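Local coordinates for integron cassette protein (PDB 3FY6) that is of unknown function but is encoded by a mobile integron gene cassette of Vibrio cholerae and forms a two-subunit assembly, at residues Ile16-Pro19 against His24-Tyr27; Thr61-Met66 against Val71-Ile76; Asn79-Ala84 against Glu103-Trp108. All coordinates share one frame; numbering follows the deposited sequence.

Contact 1: Ile16-Pro19 against His24-Tyr27; sequences IYSP and HETY
The rings of Tyr17 and His24 meet edge-to-face. The edge of the tyrosine points at the imidazole face, with the planes at 69° and the centroids 5.3 Å apart. Tyr17 CB lies over the same imidazole as a CH-pi contact, 3.9 Å from the His24 ring centroid and displaced toward its rim. His24 ND1 sits at the tyrosine edge, in its plane. The Tyr17 ring gets there because CG is anti to the backbone N (chi1 -175°). The third ring, Tyr27, has the backbone O of Glu25 at its edge. Ile16 crosses it at about a right angle, and Ile16 CG1 comes to 3.5 Å from Tyr27 CD1.

The backbone that carries these groups is an antiparallel beta hairpin. Ile16 and Glu25 are a hydrogen-bonded pair; Tyr27 bonds to Leu14 further along. Ile16 N gives a nearly straight bond to Glu25 O at 2.8 Å. Glu25 N returns one to Ile16 O at 2.7 Å, from above the carbonyl plane. His24 CA approaches Ile16 O at 3.3 Å, a CA-H...O contact. Tyr17 and His24 form the next, non-hydrogen-bonded pair, which puts their side chains on one face of the sheet. Ile16 and Glu25 point to the other face, where Ser18 CB touches Glu25 CG at 3.8 Å. The Glu25 carboxylate forms a salt bridge with Arg23.

Ser18 OG is hydrogen-bonded to Asp69 O, and Tyr27 OH to Asp69 OD2. Helix 95-114 packs on Ile16, Tyr17 and His24, and helix 62-67 packs on Tyr27. Strand 10-18 is outermost in this chain's sheet.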
loop_
_atom_site.group_PDB
_atom_site.type_symbol
_atom_site.label_atom_id
_atom_site.label_comp_id
_atom_site.label_asym_id
_atom_site.label_seq_id
_atom_site.Cartn_x
_atom_site.Cartn_y
_atom_site.Cartn_z
ATOM N N ILE A 16 12.515 -8.994 -4.160
ATOM C CA ILE A 16 11.938 -7.669 -3.943
ATOM C C ILE A 16 13.012 -6.582 -3.973
ATOM O O ILE A 16 13.933 -6.592 -3.159
ATOM C CB ILE A 16 11.205 -7.604 -2.586
ATOM C CG1 ILE A 16 10.152 -8.723 -2.493
ATOM C CG2 ILE A 16 10.577 -6.219 -2.378
ATOM C CD1 ILE A 16 8.925 -8.487 -3.360
ATOM N N TYR A 17 12.886 -5.630 -4.890
ATOM C CA TYR A 17 13.908 -4.593 -5.009
ATOM C C TYR A 17 13.875 -3.623 -3.838
ATOM O O TYR A 17 12.824 -3.080 -3.500
ATOM C CB TYR A 17 13.806 -3.822 -6.327
ATOM C CG TYR A 17 14.944 -2.841 -6.455
ATOM C CD1 TYR A 17 16.203 -3.265 -6.877
ATOM C CD2 TYR A 17 14.783 -1.506 -6.094
ATOM C CE1 TYR A 17 17.267 -2.383 -6.960
ATOM C CE2 TYR A 17 15.851 -0.600 -6.177
ATOM C CZ TYR A 17 17.084 -1.053 -6.611
ATOM O OH TYR A 17 18.135 -0.182 -6.699
ATOM N N SER A 18 15.037 -3.401 -3.232
ATOM C CA SER A 18 15.172 -2.515 -2.083
ATOM C C SER A 18 16.120 -1.360 -2.376
ATOM O O SER A 18 17.317 -1.570 -2.565
ATOM C CB SER A 18 15.715 -3.288 -0.878
ATOM O OG SER A 18 16.235 -2.389 0.097
ATOM N N PRO A 19 15.594 -0.133 -2.385
ATOM C CA PRO A 19 16.424 1.058 -2.594
ATOM C C PRO A 19 17.419 1.226 -1.454
ATOM O O PRO A 19 18.423 1.915 -1.603
ATOM C CB PRO A 19 15.412 2.207 -2.559
ATOM C CG PRO A 19 14.088 1.571 -2.842
ATOM C CD PRO A 19 14.168 0.198 -2.247
ATOM N N HIS A 24 17.796 -6.648 -5.270
ATOM C CA HIS A 24 16.611 -7.441 -4.961
ATOM C C HIS A 24 16.878 -8.289 -3.724
ATOM O O HIS A 24 17.784 -9.129 -3.719
ATOM C CB HIS A 24 16.230 -8.333 -6.150
ATOM C CG HIS A 24 15.655 -7.570 -7.301
ATOM N ND1 HIS A 24 16.441 -6.917 -8.227
ATOM C CD2 HIS A 24 14.372 -7.331 -7.662
ATOM C CE1 HIS A 24 15.667 -6.310 -9.109
ATOM N NE2 HIS A 24 14.407 -6.546 -8.790
ATOM N N GLU A 25 16.106 -8.047 -2.670
ATOM C CA GLU A 25 16.181 -8.860 -1.462
ATOM C C GLU A 25 15.316 -10.114 -1.620
ATOM O O GLU A 25 14.226 -10.067 -2.200
ATOM C CB GLU A 25 15.723 -8.057 -0.249
ATOM C CG GLU A 25 16.593 -6.841 0.047
ATOM C CD GLU A 25 17.918 -7.221 0.687
ATOM O OE1 GLU A 25 17.899 -7.728 1.826
ATOM O OE2 GLU A 25 18.977 -7.006 0.063
ATOM N N THR A 26 15.807 -11.236 -1.110
ATOM C CA THR A 26 15.089 -12.496 -1.243
ATOM C C THR A 26 14.121 -12.661 -0.080
ATOM O O THR A 26 14.527 -12.695 1.077
ATOM C CB THR A 26 16.058 -13.704 -1.299
ATOM O OG1 THR A 26 16.989 -13.532 -2.377
ATOM C CG2 THR A 26 15.284 -15.014 -1.498
ATOM N N TYR A 27 12.833 -12.720 -0.385
ATOM C CA TYR A 27 11.842 -13.049 0.630
ATOM C C TYR A 27 11.471 -14.506 0.436
ATOM O O TYR A 27 11.054 -14.903 -0.651
ATOM C CB TYR A 27 10.609 -12.169 0.485
ATOM C CG TYR A 27 10.805 -10.774 1.026
ATOM C CD1 TYR A 27 11.726 -9.908 0.448
ATOM C CD2 TYR A 27 10.069 -10.321 2.117
ATOM C CE1 TYR A 27 11.909 -8.628 0.942
ATOM C CE2 TYR A 27 10.244 -9.039 2.622
ATOM C CZ TYR A 27 11.163 -8.198 2.032
ATOM O OH TYR A 27 11.351 -6.934 2.538
#

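Contact 2: Thr61-Met66 against Val71-Ile76; sequences TLQDIM and VYPPEI
Met66, a selenomethionine, lays its selenium against the Pro73 ring, with SE 3.6 Å from Pro73 CG. Met66 CB packs beside the same ring and lies 4.1 Å from Val71 CB. One backbone bond joins the segments here: Val71 N donates to Met66 O at 2.9 Å. One turn back, Gln63 passes at a slant to the Pro73 ring, its CG 4.2 Å from Pro73 CG. A bend at chi2 (78°) turns the amide of Gln63 toward Glu75. There Gln63 NE2 lies near Glu75 O, but the angle is too poor for a hydrogen bond. A water links the two residues instead, donating to Gln63 OE1 at 2.8 Å and to Glu75 OE1 at 2.6 Å.

A capping box starts the helix. Thr61 is the N-cap, and its OG1 accepts from Asp64 N at 3.1 Å. Asp64 OD2 accepts in return from Thr61 N at 3.2 Å, met from above the carboxylate plane.

Further out, Asn67 ND2 is hydrogen-bonded to Val71 O, and Thr77 OG1 to Pro74 O. Helix 95-114 packs on Val71 and Pro74. Glu75 makes backbone hydrogen bonds with the second subunit, and its OE1 lies close to Glu75 OE1 of that subunit.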
loop_
_atom_site.group_PDB
_atom_site.type_symbol
_atom_site.label_atom_id
_atom_site.label_comp_id
_atom_site.label_asym_id
_atom_site.label_seq_id
_atom_site.Cartn_x
_atom_site.Cartn_y
_atom_site.Cartn_z
ATOM N N THR A 61 3.416 -6.830 10.226
ATOM C CA THR A 61 2.888 -7.192 8.911
ATOM C C THR A 61 3.992 -7.304 7.864
ATOM O O THR A 61 5.119 -6.849 8.077
ATOM C CB THR A 61 1.861 -6.158 8.406
ATOM O OG1 THR A 61 2.516 -4.900 8.211
ATOM C CG2 THR A 61 0.707 -5.993 9.397
ATOM N N LEU A 62 3.649 -7.901 6.728
ATOM C CA LEU A 62 4.540 -7.957 5.579
ATOM C C LEU A 62 4.963 -6.553 5.186
ATOM O O LEU A 62 6.111 -6.301 4.829
ATOM C CB LEU A 62 3.805 -8.604 4.405
ATOM C CG LEU A 62 4.676 -8.911 3.197
ATOM C CD1 LEU A 62 5.776 -9.867 3.612
ATOM C CD2 LEU A 62 3.837 -9.504 2.087
ATOM N N GLN A 63 4.012 -5.632 5.260
ATOM C CA GLN A 63 4.271 -4.244 4.943
ATOM C C GLN A 63 5.349 -3.672 5.870
ATOM O O GLN A 63 6.267 -2.986 5.417
ATOM C CB GLN A 63 2.962 -3.442 5.025
ATOM C CG GLN A 63 1.929 -3.824 3.942
ATOM C CD GLN A 63 1.150 -5.125 4.231
ATOM O OE1 GLN A 63 0.880 -5.468 5.387
ATOM N NE2 GLN A 63 0.765 -5.833 3.167
ATOM N N ASP A 64 5.244 -3.970 7.164
ATOM C CA ASP A 64 6.226 -3.507 8.144
ATOM C C ASP A 64 7.645 -3.949 7.795
ATOM O O ASP A 64 8.568 -3.139 7.802
ATOM C CB ASP A 64 5.877 -4.009 9.552
ATOM C CG ASP A 64 4.654 -3.319 10.139
ATOM O OD1 ASP A 64 4.282 -2.228 9.649
ATOM O OD2 ASP A 64 4.064 -3.869 11.095
ATOM N N ILE A 65 7.829 -5.234 7.505
ATOM C CA ILE A 65 9.184 -5.726 7.232
ATOM C C ILE A 65 9.720 -5.172 5.915
ATOM O O ILE A 65 10.902 -4.862 5.800
ATOM C CB ILE A 65 9.321 -7.281 7.326
ATOM C CG1 ILE A 65 8.569 -7.989 6.207
ATOM C CG2 ILE A 65 8.823 -7.783 8.684
ATOM C CD1 ILE A 65 8.458 -9.503 6.421
HETATM N N MSE A 66 8.841 -5.018 4.930
HETATM C CA MSE A 66 9.234 -4.378 3.684
HETATM C C MSE A 66 9.581 -2.886 3.853
HETATM O O MSE A 66 10.457 -2.370 3.148
HETATM C CB MSE A 66 8.164 -4.578 2.613
HETATM C CG MSE A 66 8.029 -6.027 2.164
HETATM SE SE MSE A 66 6.912 -6.132 0.573
HETATM C CE MSE A 66 6.937 -8.067 0.268
ATOM N N VAL A 71 10.730 -0.249 1.211
ATOM C CA VAL A 71 9.752 -0.665 0.214
ATOM C C VAL A 71 8.350 -0.392 0.774
ATOM O O VAL A 71 8.064 -0.734 1.920
ATOM C CB VAL A 71 9.916 -2.174 -0.141
ATOM C CG1 VAL A 71 8.765 -2.664 -1.005
ATOM C CG2 VAL A 71 11.264 -2.422 -0.829
ATOM N N TYR A 72 7.496 0.233 -0.033
ATOM C CA TYR A 72 6.151 0.625 0.389
ATOM C C TYR A 72 5.131 -0.036 -0.519
ATOM O O TYR A 72 4.701 0.545 -1.513
ATOM C CB TYR A 72 6.032 2.162 0.371
ATOM C CG TYR A 72 7.154 2.770 1.175
ATOM C CD1 TYR A 72 7.035 2.927 2.550
ATOM C CD2 TYR A 72 8.371 3.090 0.579
ATOM C CE1 TYR A 72 8.079 3.437 3.304
ATOM C CE2 TYR A 72 9.420 3.601 1.323
ATOM C CZ TYR A 72 9.267 3.774 2.684
ATOM O OH TYR A 72 10.307 4.279 3.435
ATOM N N PRO A 73 4.747 -1.273 -0.176
ATOM C CA PRO A 73 3.888 -2.114 -1.006
ATOM C C PRO A 73 2.441 -1.720 -0.795
ATOM O O PRO A 73 2.120 -1.129 0.231
ATOM C CB PRO A 73 4.101 -3.519 -0.423
ATOM C CG PRO A 73 4.774 -3.311 0.926
ATOM C CD PRO A 73 4.925 -1.842 1.168
ATOM N N PRO A 74 1.567 -2.040 -1.751
ATOM C CA PRO A 74 0.142 -1.786 -1.514
ATOM C C PRO A 74 -0.285 -2.488 -0.223
ATOM O O PRO A 74 0.260 -3.539 0.122
ATOM C CB PRO A 74 -0.526 -2.422 -2.727
ATOM C CG PRO A 74 0.551 -2.409 -3.799
ATOM C CD PRO A 74 1.824 -2.650 -3.068
ATOM N N GLU A 75 -1.230 -1.905 0.502
ATOM C CA GLU A 75 -1.618 -2.441 1.804
ATOM C C GLU A 75 -2.231 -3.850 1.704
ATOM O O GLU A 75 -2.124 -4.643 2.635
ATOM C CB GLU A 75 -2.573 -1.471 2.516
ATOM C CG GLU A 75 -3.530 -2.125 3.518
ATOM C CD GLU A 75 -2.839 -2.599 4.791
ATOM O OE1 GLU A 75 -1.846 -1.960 5.204
ATOM O OE2 GLU A 75 -3.297 -3.604 5.383
ATOM N N ILE A 76 -2.855 -4.158 0.570
ATOM C CA ILE A 76 -3.475 -5.467 0.360
ATOM C C ILE A 76 -2.480 -6.610 0.074
ATOM O O ILE A 76 -2.876 -7.771 -0.044
ATOM C CB ILE A 76 -4.464 -5.406 -0.809
ATOM C CG1 ILE A 76 -5.437 -6.590 -0.748
ATOM C CG2 ILE A 76 -3.701 -5.346 -2.146
ATOM C CD1 ILE A 76 -6.508 -6.561 -1.841
HETATM O O HOH W 1 0.225 -3.010 6.447
#

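Contact 3: Asn79-Ala84 against Glu103-Trp108; sequences NLFQHA and ELVAQW
Two antiparallel helices, 77-89 and 95-114, pack side by side here as an alpha hairpin. The axes of the two short segments run at 169° and come within 10.7 Å at their closest, so side chains span the gap. Val105 meets both Leu80 and Phe81. Its two methyls part company: CG1 goes to Phe81, with Phe81 CE1 at 3.6 Å, and CG2 goes to Leu80, with Leu80 CD1 at 3.9 Å. The anti placement of Val105 CG1 to the backbone N (chi1 178°) sets this division. Leu80 CD1 serves two partners, for it also meets the six-membered ring of Trp108, 3.8 Å from CZ3. Leu80 and Trp108 cross at about a right angle. Phe81 leaves its helix to one side, and the far part of its ring swings in toward Val105. The four side chains are buried, and the contact is wholly apolar.

Trp108 NE1 finds its acceptor across the dimer interface, at Val112 O of the second subunit. Tyr125 of that subunit packs on Leu80, and Trp122 of that subunit packs on Val105. Within the chain, Phe81 rests on Leu14 and Ala106 on Ile16, both of strand 10-18. The helix pair thus touches strand 10-18 as well as the second subunit.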
loop_
_atom_site.group_PDB
_atom_site.type_symbol
_atom_site.label_atom_id
_atom_site.label_comp_id
_atom_site.label_asym_id
_atom_site.label_seq_id
_atom_site.Cartn_x
_atom_site.Cartn_y
_atom_site.Cartn_z
ATOM N N ASN A 79 -2.599 -9.761 2.212
ATOM C CA ASN A 79 -3.842 -10.457 1.961
ATOM C C ASN A 79 -3.725 -11.286 0.677
ATOM O O ASN A 79 -4.218 -12.414 0.611
ATOM C CB ASN A 79 -5.002 -9.450 1.880
ATOM C CG ASN A 79 -6.327 -10.113 1.561
ATOM O OD1 ASN A 79 -6.735 -10.174 0.406
ATOM N ND2 ASN A 79 -6.995 -10.634 2.582
ATOM N N LEU A 80 -3.049 -10.744 -0.329
ATOM C CA LEU A 80 -2.763 -11.524 -1.546
ATOM C C LEU A 80 -1.942 -12.774 -1.237
ATOM O O LEU A 80 -2.257 -13.859 -1.723
ATOM C CB LEU A 80 -2.030 -10.689 -2.591
ATOM C CG LEU A 80 -2.737 -9.440 -3.119
ATOM C CD1 LEU A 80 -2.095 -9.018 -4.429
ATOM C CD2 LEU A 80 -4.231 -9.677 -3.298
ATOM N N PHE A 81 -0.887 -12.636 -0.434
ATOM C CA PHE A 81 -0.116 -13.819 -0.047
ATOM C C PHE A 81 -1.030 -14.840 0.616
ATOM O O PHE A 81 -0.951 -16.037 0.335
ATOM C CB PHE A 81 1.011 -13.465 0.917
ATOM C CG PHE A 81 2.235 -12.896 0.252
ATOM C CD1 PHE A 81 2.153 -11.773 -0.559
ATOM C CD2 PHE A 81 3.478 -13.461 0.479
ATOM C CE1 PHE A 81 3.295 -11.234 -1.147
ATOM C CE2 PHE A 81 4.621 -12.933 -0.103
ATOM C CZ PHE A 81 4.528 -11.818 -0.919
ATOM N N GLN A 82 -1.881 -14.363 1.520
ATOM C CA GLN A 82 -2.803 -15.246 2.221
ATOM C C GLN A 82 -3.674 -16.001 1.224
ATOM O O GLN A 82 -3.909 -17.198 1.372
ATOM C CB GLN A 82 -3.677 -14.453 3.194
ATOM C CG GLN A 82 -4.795 -15.270 3.825
ATOM C CD GLN A 82 -5.633 -14.439 4.787
ATOM O OE1 GLN A 82 -5.200 -14.113 5.892
ATOM N NE2 GLN A 82 -6.838 -14.104 4.374
ATOM N N HIS A 83 -4.146 -15.296 0.204
ATOM C CA HIS A 83 -5.054 -15.897 -0.759
ATOM C C HIS A 83 -4.360 -17.011 -1.524
ATOM O O HIS A 83 -4.881 -18.110 -1.622
ATOM C CB HIS A 83 -5.617 -14.859 -1.731
ATOM C CG HIS A 83 -6.533 -15.441 -2.769
ATOM N ND1 HIS A 83 -7.692 -16.107 -2.449
ATOM C CD2 HIS A 83 -6.447 -15.463 -4.122
ATOM C CE1 HIS A 83 -8.294 -16.506 -3.559
ATOM N NE2 HIS A 83 -7.558 -16.128 -4.589
ATOM N N ALA A 84 -3.185 -16.724 -2.067
ATOM C CA ALA A 84 -2.448 -17.737 -2.804
ATOM C C ALA A 84 -2.218 -18.977 -1.938
ATOM O O ALA A 84 -2.372 -20.118 -2.400
ATOM C CB ALA A 84 -1.131 -17.175 -3.300
ATOM N N GLU A 103 4.948 -14.741 -7.596
ATOM C CA GLU A 103 5.903 -13.943 -8.354
ATOM C C GLU A 103 5.244 -12.741 -9.019
ATOM O O GLU A 103 5.884 -11.703 -9.190
ATOM C CB GLU A 103 6.649 -14.802 -9.378
ATOM C CG GLU A 103 7.664 -15.750 -8.705
ATOM C CD GLU A 103 8.416 -16.654 -9.681
ATOM O OE1 GLU A 103 7.888 -16.937 -10.779
ATOM O OE2 GLU A 103 9.538 -17.093 -9.340
ATOM N N LEU A 104 3.970 -12.869 -9.396
ATOM C CA LEU A 104 3.279 -11.728 -9.979
ATOM C C LEU A 104 3.024 -10.665 -8.895
ATOM O O LEU A 104 2.976 -9.462 -9.183
ATOM C CB LEU A 104 1.971 -12.135 -10.681
ATOM C CG LEU A 104 2.028 -13.090 -11.882
ATOM C CD1 LEU A 104 0.626 -13.278 -12.477
ATOM C CD2 LEU A 104 2.983 -12.577 -12.957
ATOM N N VAL A 105 2.861 -11.098 -7.649
ATOM C CA VAL A 105 2.695 -10.124 -6.579
ATOM C C VAL A 105 4.018 -9.388 -6.328
ATOM O O VAL A 105 4.040 -8.167 -6.155
ATOM C CB VAL A 105 2.205 -10.759 -5.281
ATOM C CG1 VAL A 105 2.111 -9.696 -4.198
ATOM C CG2 VAL A 105 0.845 -11.411 -5.498
ATOM N N ALA A 106 5.125 -10.130 -6.327
ATOM C CA ALA A 106 6.437 -9.509 -6.155
ATOM C C ALA A 106 6.691 -8.523 -7.279
ATOM O O ALA A 106 7.187 -7.420 -7.049
ATOM C CB ALA A 106 7.553 -10.572 -6.105
ATOM N N GLN A 107 6.338 -8.925 -8.498
ATOM C CA GLN A 107 6.504 -8.077 -9.668
ATOM C C GLN A 107 5.729 -6.767 -9.519
ATOM O O GLN A 107 6.220 -5.690 -9.890
ATOM C CB GLN A 107 6.047 -8.831 -10.919
ATOM C CG GLN A 107 6.083 -8.039 -12.215
ATOM C CD GLN A 107 5.490 -8.825 -13.370
ATOM O OE1 GLN A 107 5.575 -10.052 -13.402
ATOM N NE2 GLN A 107 4.877 -8.124 -14.317
ATOM N N TRP A 108 4.516 -6.865 -8.980
ATOM C CA TRP A 108 3.695 -5.688 -8.717
ATOM C C TRP A 108 4.385 -4.761 -7.707
ATOM O O TRP A 108 4.502 -3.552 -7.918
ATOM C CB TRP A 108 2.336 -6.120 -8.164
ATOM C CG TRP A 108 1.355 -4.990 -7.971
ATOM C CD1 TRP A 108 1.260 -3.850 -8.713
ATOM C CD2 TRP A 108 0.291 -4.935 -7.014
ATOM N NE1 TRP A 108 0.208 -3.078 -8.266
ATOM C CE2 TRP A 108 -0.398 -3.720 -7.219
ATOM C CE3 TRP A 108 -0.136 -5.786 -5.992
ATOM C CZ2 TRP A 108 -1.481 -3.338 -6.440
ATOM C CZ3 TRP A 108 -1.222 -5.406 -5.219
ATOM C CH2 TRP A 108 -1.886 -4.202 -5.454
#

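How the contacts relate
From the N terminus, contact 1 comes first and closes the turn between strands 10-18 and 23-31. Contact 2 then closes the short link after helix 62-67. Contact 3 has the longest separation, 18 residues, mostly further turns of helices 77-89 and 95-114 and otherwise their connection. The three follow in series; none nests or crosses. In space they touch. Val71 CG2 of contact 2 packs on the backbone of Tyr17 and Ser18, and Tyr27 meets Met66. Ile16 reaches Ala106 of contact 3. Pro74 and Ile76 lie against Trp108, and Leu62 against Phe81. Together they join the first two strands of the sheet to the helices. Contacts 2 and 3 also border the second subunit.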